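PDB 4QO5: cytochrome c-552/4 domain-containing protein from Ignicoccus hospitalis KIN4/I, which binds eight c-type haems as a membrane-associated octahaem cytochrome and probably passes electrons along them. Local coordinates for the interface of chains A and B. Coordinates in Å, arbitrary orientation; residue numbers count along the deposited sequence, not the author numbering. Chains: chain A/B, Hypothetical multiheme protein.

The interface of chains A and B. Residues chain A 258, 261-262; chain B 223, 225, 227-228, 231, 233, 259.
At this subunit interface of the octahaem cytochrome c, A:Met261 and A:His262, in the last turn of helix 254-262, pack against chain B around the short helix 226-229, with B:Tyr233 of helix 232-235 and B:Trp259 of helix 254-262 also in contact. The assembly holds three copies of the protein, although the coordinates alone do not prove that this trimer is the biological form. A:His262 and B:Asp225 meet tip to tip: the imidazole A:His262 NE2 donates to the carboxylate B:Asp225 OD2 at 2.9 Å, nearly straight at 164°. OD2 lies close to the ring plane and accepts through its anti lone pair, while the two flat groups are turned 34° apart. The other carboxylate oxygen, B:Asp225 OD1, accepts the backbone N of B:Glu227 at 2.9 Å, from above the carboxylate plane, which ties the acceptor to the start of helix 226-229. B:Ile228 crosses A:His262 at about a right angle and sets CD1 over one ring face, 3.6 Å from the centroid of that imidazole, in a CH-pi contact. B:Ser223 CB sits at the ring edge, 3.8 Å from A:His262 CE1. An alanine in place of A:His262 would probably leave B:Asp225 OD2 without its donor across the interface and strip B:Ile228 CD1 of the ring it covers. Bent at both chi2 and chi3, the A:Met261 chain curls to bring its sulfur into an apolar patch of chain B. There A:Met261 SD lies 3.6 Å from B:Tyr233 CD2 and, at the edge of the indole, 3.9 Å from B:Trp259 CH2. B:Ser231 presents CB to the same sulfur, while its hydroxyl OG donates to the carbonyl O of B:Ile228 at 2.7 Å, bracing the loop behind the contact.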
ATOM      1  N   ILE A 258      14.926   4.376  -4.230  1.00 19.79           N
ATOM      2  CA  ILE A 258      15.808   5.443  -4.691  1.00 17.75           C
ATOM      3  C   ILE A 258      15.050   6.475  -5.546  1.00 20.67           C
ATOM      4  O   ILE A 258      15.262   7.686  -5.413  1.00 23.18           O
ATOM      5  CB  ILE A 258      16.987   4.853  -5.499  1.00 18.77           C
ATOM      6  CG1 ILE A 258      17.880   4.023  -4.579  1.00 19.61           C
ATOM      7  CG2 ILE A 258      17.819   5.955  -6.124  1.00 22.91           C
ATOM      8  CD1 ILE A 258      18.870   3.140  -5.363  1.00 19.22           C
ATOM      9  N   MET A 261      13.066   9.076  -3.535  1.00 18.66           N
ATOM     10  CA  MET A 261      13.857  10.122  -2.898  1.00 18.09           C
ATOM     11  C   MET A 261      14.691  10.998  -3.834  1.00 22.61           C
ATOM     12  O   MET A 261      15.002  12.142  -3.486  1.00 24.02           O
ATOM     13  CB  MET A 261      14.773   9.539  -1.812  1.00 20.51           C
ATOM     14  CG  MET A 261      14.035   8.990  -0.617  1.00 25.80           C
ATOM     15  SD  MET A 261      12.865  10.172   0.115  1.00 28.20           S
ATOM     16  CE  MET A 261      13.924  11.556   0.484  1.00 25.02           C
ATOM     17  N   HIS A 262      15.081  10.475  -4.997  1.00 20.57           N
ATOM     18  CA  HIS A 262      15.978  11.213  -5.897  1.00 19.75           C
ATOM     19  C   HIS A 262      15.332  11.801  -7.160  1.00 22.45           C
ATOM     20  O   HIS A 262      15.949  12.625  -7.830  1.00 21.62           O
ATOM     21  CB  HIS A 262      17.176  10.335  -6.314  1.00 19.83           C
ATOM     22  CG  HIS A 262      18.247  10.254  -5.277  1.00 21.16           C
ATOM     23  ND1 HIS A 262      19.415   9.544  -5.460  1.00 25.46           N
ATOM     24  CD2 HIS A 262      18.329  10.799  -4.033  1.00 21.76           C
ATOM     25  CE1 HIS A 262      20.172   9.657  -4.383  1.00 26.23           C
ATOM     26  NE2 HIS A 262      19.532  10.409  -3.500  1.00 26.64           N
TER
ATOM     27  N   SER B 223      25.327   6.355  -4.536  1.00 17.19           N
ATOM     28  CA  SER B 223      25.129   7.675  -3.957  1.00 19.62           C
ATOM     29  C   SER B 223      25.432   7.683  -2.461  1.00 18.20           C
ATOM     30  O   SER B 223      25.843   8.708  -1.941  1.00 21.16           O
ATOM     31  CB  SER B 223      23.718   8.218  -4.234  1.00 18.17           C
ATOM     32  OG  SER B 223      22.734   7.349  -3.686  1.00 20.86           O
ATOM     33  N   ASP B 225      23.707   7.884   0.230  1.00 21.19           N
ATOM     34  CA  ASP B 225      23.098   9.137   0.639  1.00 17.98           C
ATOM     35  C   ASP B 225      22.374   8.970   1.969  1.00 18.42           C
ATOM     36  O   ASP B 225      21.460   8.154   2.077  1.00 20.97           O
ATOM     37  CB  ASP B 225      22.101   9.555  -0.453  1.00 18.72           C
ATOM     38  CG  ASP B 225      21.572  10.975  -0.273  1.00 21.17           C
ATOM     39  OD1 ASP B 225      21.871  11.633   0.750  1.00 21.99           O
ATOM     40  OD2 ASP B 225      20.828  11.437  -1.168  1.00 24.16           O
ATOM     41  N   GLU B 227      20.389  10.987   3.132  1.00 20.70           N
ATOM     42  CA  GLU B 227      19.020  11.451   2.933  1.00 22.86           C
ATOM     43  C   GLU B 227      18.136  10.262   2.556  1.00 24.90           C
ATOM     44  O   GLU B 227      16.977  10.194   2.959  1.00 24.57           O
ATOM     45  CB  GLU B 227      18.939  12.586   1.906  1.00 22.12           C
ATOM     46  CG  GLU B 227      17.516  12.959   1.527  1.00 38.20           C
ATOM     47  CD  GLU B 227      17.421  14.351   0.922  1.00 53.30           C
ATOM     48  OE1 GLU B 227      18.379  15.136   1.096  1.00 60.35           O
ATOM     49  OE2 GLU B 227      16.388  14.663   0.288  1.00 55.18           O
ATOM     50  N   ILE B 228      18.689   9.305   1.809  1.00 18.47           N
ATOM     51  CA  ILE B 228      17.958   8.071   1.557  1.00 17.50           C
ATOM     52  C   ILE B 228      17.865   7.184   2.803  1.00 19.67           C
ATOM     53  O   ILE B 228      16.802   6.625   3.100  1.00 20.06           O
ATOM     54  CB  ILE B 228      18.545   7.283   0.358  1.00 20.28           C
ATOM     55  CG1 ILE B 228      18.298   8.058  -0.942  1.00 22.33           C
ATOM     56  CG2 ILE B 228      17.910   5.899   0.280  1.00 20.99           C
ATOM     57  CD1 ILE B 228      18.797   7.354  -2.216  1.00 28.44           C
ATOM     58  N   SER B 231      15.089   8.169   5.022  1.00 19.39           N
ATOM     59  CA  SER B 231      13.740   8.174   4.454  1.00 19.47           C
ATOM     60  C   SER B 231      13.015   6.930   4.955  1.00 18.92           C
ATOM     61  O   SER B 231      13.649   5.959   5.344  1.00 20.04           O
ATOM     62  CB  SER B 231      13.805   8.137   2.910  1.00 21.44           C
ATOM     63  OG  SER B 231      14.246   6.866   2.444  1.00 24.61           O
ATOM     64  N   TYR B 233      11.229   5.113   2.905  1.00 19.82           N
ATOM     65  CA  TYR B 233      11.154   4.246   1.735  1.00 21.12           C
ATOM     66  C   TYR B 233      12.223   3.182   1.787  1.00 19.17           C
ATOM     67  O   TYR B 233      11.989   2.026   1.457  1.00 22.39           O
ATOM     68  CB  TYR B 233      11.349   5.063   0.473  1.00 23.46           C
ATOM     69  CG  TYR B 233      10.251   6.069   0.262  1.00 22.28           C
ATOM     70  CD1 TYR B 233       8.970   5.653  -0.039  1.00 28.16           C
ATOM     71  CD2 TYR B 233      10.506   7.435   0.360  1.00 24.08           C
ATOM     72  CE1 TYR B 233       7.956   6.571  -0.245  1.00 29.23           C
ATOM     73  CE2 TYR B 233       9.492   8.363   0.151  1.00 27.94           C
ATOM     74  CZ  TYR B 233       8.229   7.920  -0.153  1.00 32.57           C
ATOM     75  OH  TYR B 233       7.216   8.835  -0.349  1.00 42.20           O
ATOM     76  N   TRP B 259       5.258  13.931   7.506  1.00 19.99           N
ATOM     77  CA  TRP B 259       6.544  13.839   6.830  1.00 17.87           C
ATOM     78  C   TRP B 259       6.344  13.891   5.311  1.00 19.72           C
ATOM     79  O   TRP B 259       7.028  14.648   4.618  1.00 19.61           O
ATOM     80  CB  TRP B 259       7.292  12.570   7.225  1.00 18.95           C
ATOM     81  CG  TRP B 259       8.689  12.543   6.660  1.00 19.48           C
ATOM     82  CD1 TRP B 259       9.823  13.013   7.264  1.00 21.46           C
ATOM     83  CD2 TRP B 259       9.099  12.034   5.375  1.00 18.89           C
ATOM     84  NE1 TRP B 259      10.902  12.835   6.439  1.00 18.92           N
ATOM     85  CE2 TRP B 259      10.493  12.227   5.281  1.00 22.23           C
ATOM     86  CE3 TRP B 259       8.423  11.429   4.308  1.00 19.79           C
ATOM     87  CZ2 TRP B 259      11.235  11.836   4.156  1.00 24.95           C
ATOM     88  CZ3 TRP B 259       9.169  11.032   3.174  1.00 24.26           C
ATOM     89  CH2 TRP B 259      10.553  11.255   3.114  1.00 22.66           C
TER